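Local coordinates for protein interacting with HSP90 1 (Saccharomyces cerevisiae, PDB 4CGU) that takes part in pre-rRNA processing and is required for the interaction of NOP58 with snoRNA, here represented by its C-terminal CS domain, at residues Met85-Gly90 with Pro133-Val138; Ile97-Lys102 with Leu128-Pro133. All blocks are in the same frame, centred on the assembly; numbering follows the deposited sequence. Where two conformers were deposited one is given.

Contact 1: residues Met85-Gly90 with Pro133-Val138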
loop_
_atom_site.group_PDB
_atom_site.type_symbol
_atom_site.label_atom_id
_atom_site.label_comp_id
_atom_site.label_asym_id
_atom_site.label_seq_id
_atom_site.Cartn_x
_atom_site.Cartn_y
_atom_site.Cartn_z
HETATM N N MSE B 85 -8.417 -7.818 -19.909
HETATM C CA MSE B 85 -7.775 -8.392 -18.746
HETATM C C MSE B 85 -7.107 -9.694 -19.144
HETATM O O MSE B 85 -7.605 -10.415 -20.008
HETATM C CB MSE B 85 -8.797 -8.591 -17.622
HETATM C CG MSE B 85 -9.343 -7.265 -17.083
HETATM SE SE MSE B 85 -10.826 -7.397 -15.825
HETATM C CE MSE B 85 -9.847 -7.948 -14.260
ATOM N N LYS B 86 -5.961 -9.977 -18.539
ATOM C CA LYS B 86 -5.216 -11.190 -18.841
ATOM C C LYS B 86 -4.581 -11.732 -17.568
ATOM O O LYS B 86 -4.010 -10.973 -16.788
ATOM C CB LYS B 86 -4.136 -10.905 -19.883
ATOM C CG LYS B 86 -3.311 -12.122 -20.272
ATOM C CD LYS B 86 -2.278 -11.767 -21.327
ATOM C CE LYS B 86 -1.342 -12.935 -21.621
ATOM N NZ LYS B 86 -0.174 -12.520 -22.465
ATOM N N ARG B 87 -4.686 -13.043 -17.365
ATOM C CA ARG B 87 -4.146 -13.688 -16.173
ATOM C C ARG B 87 -2.777 -14.296 -16.438
ATOM O O ARG B 87 -2.449 -14.641 -17.569
ATOM C CB ARG B 87 -5.107 -14.762 -15.650
ATOM C CG ARG B 87 -6.379 -14.205 -15.034
ATOM C CD ARG B 87 -6.108 -13.527 -13.702
ATOM N NE ARG B 87 -5.896 -14.497 -12.631
ATOM C CZ ARG B 87 -6.863 -15.001 -11.868
ATOM N NH1 ARG B 87 -8.124 -14.628 -12.050
ATOM N NH2 ARG B 87 -6.564 -15.883 -10.922
ATOM N N PHE B 88 -1.981 -14.424 -15.384
ATOM C CA PHE B 88 -0.617 -14.920 -15.504
ATOM C C PHE B 88 -0.331 -15.956 -14.423
ATOM O O PHE B 88 -0.865 -15.876 -13.317
ATOM C CB PHE B 88 0.387 -13.770 -15.379
ATOM C CG PHE B 88 0.374 -12.814 -16.540
ATOM C CD1 PHE B 88 -0.519 -11.752 -16.574
ATOM C CD2 PHE B 88 1.267 -12.965 -17.589
ATOM C CE1 PHE B 88 -0.527 -10.873 -17.636
ATOM C CE2 PHE B 88 1.263 -12.085 -18.651
ATOM C CZ PHE B 88 0.363 -11.038 -18.678
ATOM N N LYS B 89 0.518 -16.923 -14.753
ATOM C CA LYS B 89 0.971 -17.922 -13.792
ATOM C C LYS B 89 2.481 -17.799 -13.615
ATOM O O LYS B 89 3.193 -17.472 -14.562
ATOM C CB LYS B 89 0.625 -19.331 -14.280
ATOM C CG LYS B 89 -0.859 -19.576 -14.495
ATOM C CD LYS B 89 -1.111 -20.948 -15.100
ATOM C CE LYS B 89 -2.598 -21.213 -15.238
ATOM N NZ LYS B 89 -2.866 -22.557 -15.814
ATOM N N GLY B 90 2.959 -18.054 -12.400
ATOM C CA GLY B 90 4.383 -18.040 -12.105
ATOM C C GLY B 90 5.093 -16.717 -12.351
ATOM O O GLY B 90 6.279 -16.691 -12.681
ATOM N N PRO B 133 -10.642 -9.774 -9.723
ATOM C CA PRO B 133 -11.011 -11.180 -9.531
ATOM C C PRO B 133 -10.855 -11.561 -8.064
ATOM O O PRO B 133 -9.901 -11.123 -7.423
ATOM C CB PRO B 133 -9.985 -11.930 -10.381
ATOM C CG PRO B 133 -9.531 -10.940 -11.391
ATOM C CD PRO B 133 -9.547 -9.619 -10.693
ATOM N N ARG B 134 -11.783 -12.354 -7.544
ATOM C CA ARG B 134 -11.830 -12.640 -6.117
ATOM C C ARG B 134 -10.793 -13.670 -5.685
ATOM O O ARG B 134 -10.523 -13.820 -4.495
ATOM C CB ARG B 134 -13.232 -13.101 -5.713
ATOM C CG ARG B 134 -13.708 -14.328 -6.466
ATOM C CD ARG B 134 -15.144 -14.653 -6.124
ATOM N NE ARG B 134 -15.992 -13.471 -6.223
ATOM C CZ ARG B 134 -17.320 -13.507 -6.250
ATOM N NH1 ARG B 134 -17.951 -14.672 -6.194
ATOM N NH2 ARG B 134 -18.014 -12.382 -6.338
ATOM N N ASP B 135 -10.208 -14.372 -6.649
ATOM C CA ASP B 135 -9.250 -15.432 -6.342
ATOM C C ASP B 135 -7.805 -14.937 -6.305
ATOM O O ASP B 135 -6.872 -15.735 -6.364
ATOM C CB ASP B 135 -9.366 -16.572 -7.358
ATOM C CG ASP B 135 -8.874 -16.178 -8.741
ATOM O OD1 ASP B 135 -9.233 -15.082 -9.217
ATOM O OD2 ASP B 135 -8.119 -16.965 -9.349
ATOM N N ILE B 136 -7.622 -13.624 -6.214
ATOM C CA ILE B 136 -6.288 -13.031 -6.218
ATOM C C ILE B 136 -6.003 -12.264 -4.929
ATOM O O ILE B 136 -6.829 -11.472 -4.481
ATOM C CB ILE B 136 -6.115 -12.079 -7.421
ATOM C CG1 ILE B 136 -5.813 -12.871 -8.690
ATOM C CG2 ILE B 136 -5.005 -11.076 -7.177
ATOM C CD1 ILE B 136 -5.739 -12.006 -9.925
ATOM N N VAL B 137 -4.839 -12.504 -4.332
ATOM C CA VAL B 137 -4.409 -11.696 -3.196
ATOM C C VAL B 137 -4.011 -10.308 -3.690
ATOM O O VAL B 137 -3.197 -10.165 -4.600
ATOM C CB VAL B 137 -3.278 -12.373 -2.368
ATOM C CG1 VAL B 137 -3.732 -13.741 -1.889
ATOM C CG2 VAL B 137 -1.976 -12.483 -3.161
ATOM N N VAL B 138 -4.625 -9.278 -3.124
ATOM C CA VAL B 138 -4.350 -7.924 -3.578
ATOM C C VAL B 138 -3.684 -7.096 -2.495
ATOM O O VAL B 138 -4.257 -6.858 -1.435
ATOM C CB VAL B 138 -5.624 -7.207 -4.062
ATOM C CG1 VAL B 138 -5.290 -5.784 -4.515
ATOM C CG2 VAL B 138 -6.282 -7.998 -5.183
#
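Bends at chi2 (-71°) and chi3 (-76°) of Arg-87 place CD and NE, and chi1 of Asp-135 sets its CG between the backbone N and the carbonyl carbon; guanidinium and carboxylate meet tip to tip. This salt bridge lies at the surface, at one end of the CS-domain beta-sandwich, where the end of the edge strand 81-87 meets the type I turn from Pro-133 to Ile-136. Of its two bonds, the one from Arg-87 NH2 to Asp-135 OD2 is nearly straight but modelled at 2.5 Å, so short that the exact length is doubtful; the other, from NH1 to OD1 at 3.1 Å, is bent and weak. The two planes are turned 46° from each other. Ile-136 comes from the same turn as the acid and sets CD1 over the centre of one guanidinium face, 3.6 Å above it. An alanine in place of Ile-136 would probably leave this face without its methyl cover and the guanidinium freer to tilt against Asp-135. Pro-133 presents CB obliquely to Arg-87 NH1, 3.7 Å away. Further along the proline ring, CD meets the terminal methyl CE of selenomethionine Met-85 at 4.0 Å.

Contact 2: residues Ile97-Lys102 with Leu128-Pro133; sequences ILIENK and LSIPLP
Ile-97 and Ile-99, alternate residues of strand 95-101, face Leu-128, Ile-130 and Leu-132 across the core of the CS-domain beta-sandwich, one sheet against the other. Contact between the two segments is made by apolar side chains, and their nearest CA atoms, those of Ile-97 and Ile-130, stand 8.7 Å apart, a spacing of packed sheets rather than of paired strands. Two of the meetings are tip to tip. Ile-99 reaches CG2 to within 3.6 Å of Leu-128 CD2, and that same leucine methyl also lies against Ile-99 CD1. Ile-99 CD1 in turn meets Ile-130 CD1 at 4.0 Å, so it rests against the ends of both Leu-128, just before strand 129-131, and Ile-130 within it. Ile-97 packs differently: it slides past Ile-130 in the opposite direction and crosses Leu-132 at about a right angle. Polar bonding lies around this apolar layer. The backbone of Ile-97 and Ile-99 is hydrogen-bonded to Ile-156 and Leu-154 of strand 153-157, while Leu-128 N bonds to Asn-125 OD1. With chi2 of Ile-97 extended (168°), CD1 stands beyond CG1 and is the atom shared by both neighbours, 3.8 Å from Ile-130 CG2 and 4.0 Å from Leu-132 CD2.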
loop_
_atom_site.group_PDB
_atom_site.type_symbol
_atom_site.label_atom_id
_atom_site.label_comp_id
_atom_site.label_asym_id
_atom_site.label_seq_id
_atom_site.Cartn_x
_atom_site.Cartn_y
_atom_site.Cartn_z
ATOM N N ILE B 97 -4.339 -5.573 -16.491
ATOM C CA ILE B 97 -5.492 -4.872 -17.037
ATOM C C ILE B 97 -5.007 -3.808 -18.009
ATOM O O ILE B 97 -4.138 -3.012 -17.669
ATOM C CB ILE B 97 -6.284 -4.176 -15.922
ATOM C CG1 ILE B 97 -6.565 -5.162 -14.786
ATOM C CG2 ILE B 97 -7.575 -3.567 -16.469
ATOM C CD1 ILE B 97 -7.072 -4.505 -13.531
ATOM N N LEU B 98 -5.559 -3.810 -19.219
ATOM C CA LEU B 98 -5.309 -2.763 -20.202
ATOM C C LEU B 98 -6.539 -1.890 -20.348
ATOM O O LEU B 98 -7.627 -2.379 -20.658
ATOM C CB LEU B 98 -4.980 -3.363 -21.571
ATOM C CG LEU B 98 -3.799 -4.323 -21.671
ATOM C CD1 LEU B 98 -3.461 -4.615 -23.127
ATOM C CD2 LEU B 98 -2.604 -3.744 -20.954
ATOM N N ILE B 99 -6.372 -0.594 -20.124
ATOM C CA ILE B 99 -7.455 0.344 -20.355
ATOM C C ILE B 99 -7.052 1.262 -21.493
ATOM O O ILE B 99 -6.055 1.973 -21.402
ATOM C CB ILE B 99 -7.767 1.180 -19.111
ATOM C CG1 ILE B 99 -8.093 0.265 -17.926
ATOM C CG2 ILE B 99 -8.910 2.155 -19.403
ATOM C CD1 ILE B 99 -8.649 0.996 -16.738
ATOM N N GLU B 100 -7.828 1.236 -22.569
ATOM C CA GLU B 100 -7.473 1.950 -23.783
ATOM C C GLU B 100 -8.549 2.957 -24.186
ATOM O O GLU B 100 -9.729 2.624 -24.241
ATOM C CB GLU B 100 -7.252 0.937 -24.905
ATOM C CG GLU B 100 -6.776 1.531 -26.199
ATOM C CD GLU B 100 -6.407 0.478 -27.229
ATOM O OE1 GLU B 100 -6.244 -0.701 -26.846
ATOM O OE2 GLU B 100 -6.288 0.830 -28.423
ATOM N N ASN B 101 -8.149 4.196 -24.455
ATOM C CA ASN B 101 -9.094 5.191 -24.948
ATOM C C ASN B 101 -9.152 5.144 -26.473
ATOM O O ASN B 101 -8.130 5.301 -27.142
ATOM C CB ASN B 101 -8.715 6.592 -24.462
ATOM C CG ASN B 101 -9.820 7.619 -24.695
ATOM O OD1 ASN B 101 -10.746 7.400 -25.483
ATOM N ND2 ASN B 101 -9.721 8.753 -24.008
ATOM N N LYS B 102 -10.348 4.927 -27.012
ATOM C CA LYS B 102 -10.535 4.766 -28.455
ATOM C C LYS B 102 -11.154 5.989 -29.131
ATOM O O LYS B 102 -11.319 6.008 -30.349
ATOM C CB LYS B 102 -11.422 3.550 -28.739
ATOM C CG LYS B 102 -10.925 2.254 -28.135
ATOM C CD LYS B 102 -9.872 1.603 -29.006
ATOM C CE LYS B 102 -9.718 0.129 -28.656
ATOM N NZ LYS B 102 -8.712 -0.553 -29.513
ATOM N N LEU B 128 -15.003 5.000 -14.855
ATOM C CA LEU B 128 -14.533 3.620 -14.941
ATOM C C LEU B 128 -14.101 2.967 -13.624
ATOM O O LEU B 128 -13.415 3.577 -12.807
ATOM C CB LEU B 128 -13.397 3.550 -15.964
ATOM C CG LEU B 128 -12.974 2.185 -16.502
ATOM C CD1 LEU B 128 -14.178 1.356 -16.892
ATOM C CD2 LEU B 128 -12.075 2.389 -17.701
ATOM N N SER B 129 -14.512 1.716 -13.437
ATOM C CA SER B 129 -14.103 0.931 -12.279
ATOM C C SER B 129 -13.872 -0.523 -12.674
ATOM O O SER B 129 -14.657 -1.104 -13.424
ATOM C CB SER B 129 -15.155 1.005 -11.174
ATOM O OG SER B 129 -16.302 0.248 -11.519
ATOM N N ILE B 130 -12.792 -1.103 -12.166
ATOM C CA ILE B 130 -12.452 -2.487 -12.448
ATOM C C ILE B 130 -12.531 -3.289 -11.164
ATOM O O ILE B 130 -11.626 -3.218 -10.323
ATOM C CB ILE B 130 -11.009 -2.620 -12.966
ATOM C CG1 ILE B 130 -10.648 -1.453 -13.886
ATOM C CG2 ILE B 130 -10.806 -3.971 -13.660
ATOM C CD1 ILE B 130 -11.307 -1.519 -15.233
ATOM N N PRO B 131 -13.622 -4.041 -10.986
ATOM C CA PRO B 131 -13.628 -4.997 -9.879
ATOM C C PRO B 131 -12.524 -6.007 -10.136
ATOM O O PRO B 131 -12.298 -6.362 -11.288
ATOM C CB PRO B 131 -14.999 -5.667 -10.003
ATOM C CG PRO B 131 -15.840 -4.678 -10.736
ATOM C CD PRO B 131 -14.908 -3.998 -11.697
ATOM N N LEU B 132 -11.827 -6.440 -9.094
ATOM C CA LEU B 132 -10.722 -7.370 -9.277
ATOM C C LEU B 132 -11.196 -8.788 -8.997
ATOM O O LEU B 132 -12.056 -8.990 -8.143
ATOM C CB LEU B 132 -9.556 -6.999 -8.361
ATOM C CG LEU B 132 -9.014 -5.574 -8.521
ATOM C CD1 LEU B 132 -7.794 -5.378 -7.641
ATOM C CD2 LEU B 132 -8.681 -5.269 -9.976
ATOM N N PRO B 133 -10.642 -9.774 -9.723
ATOM C CA PRO B 133 -11.011 -11.180 -9.531
ATOM C C PRO B 133 -10.855 -11.561 -8.064
ATOM O O PRO B 133 -9.901 -11.123 -7.423
ATOM C CB PRO B 133 -9.985 -11.930 -10.381
ATOM C CG PRO B 133 -9.531 -10.940 -11.391
ATOM C CD PRO B 133 -9.547 -9.619 -10.693
#

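In the fold
Contact 2 lies in the interior of the sandwich, whereas contact 1 lies at the surface: the centre of contact 2 lies about 4 Å, and that of contact 1 about 13 Å, from the centre of the chain, and the two contact centres are 14 Å apart. Strands 81-87 and 95-101 are antiparallel neighbours in one sheet, and residues 128-138 run from the last strand of the other sheet into the loop after it, with Pro-133 common to both contacts. Met-85 bridges the two contacts: its SE lies 4.1 Å from Ile-130 CG2, and its CG is equally far from Ile-97 CG2. On the loop side, Val-138 CG2 packs against Leu-132 CD1 at 3.9 Å.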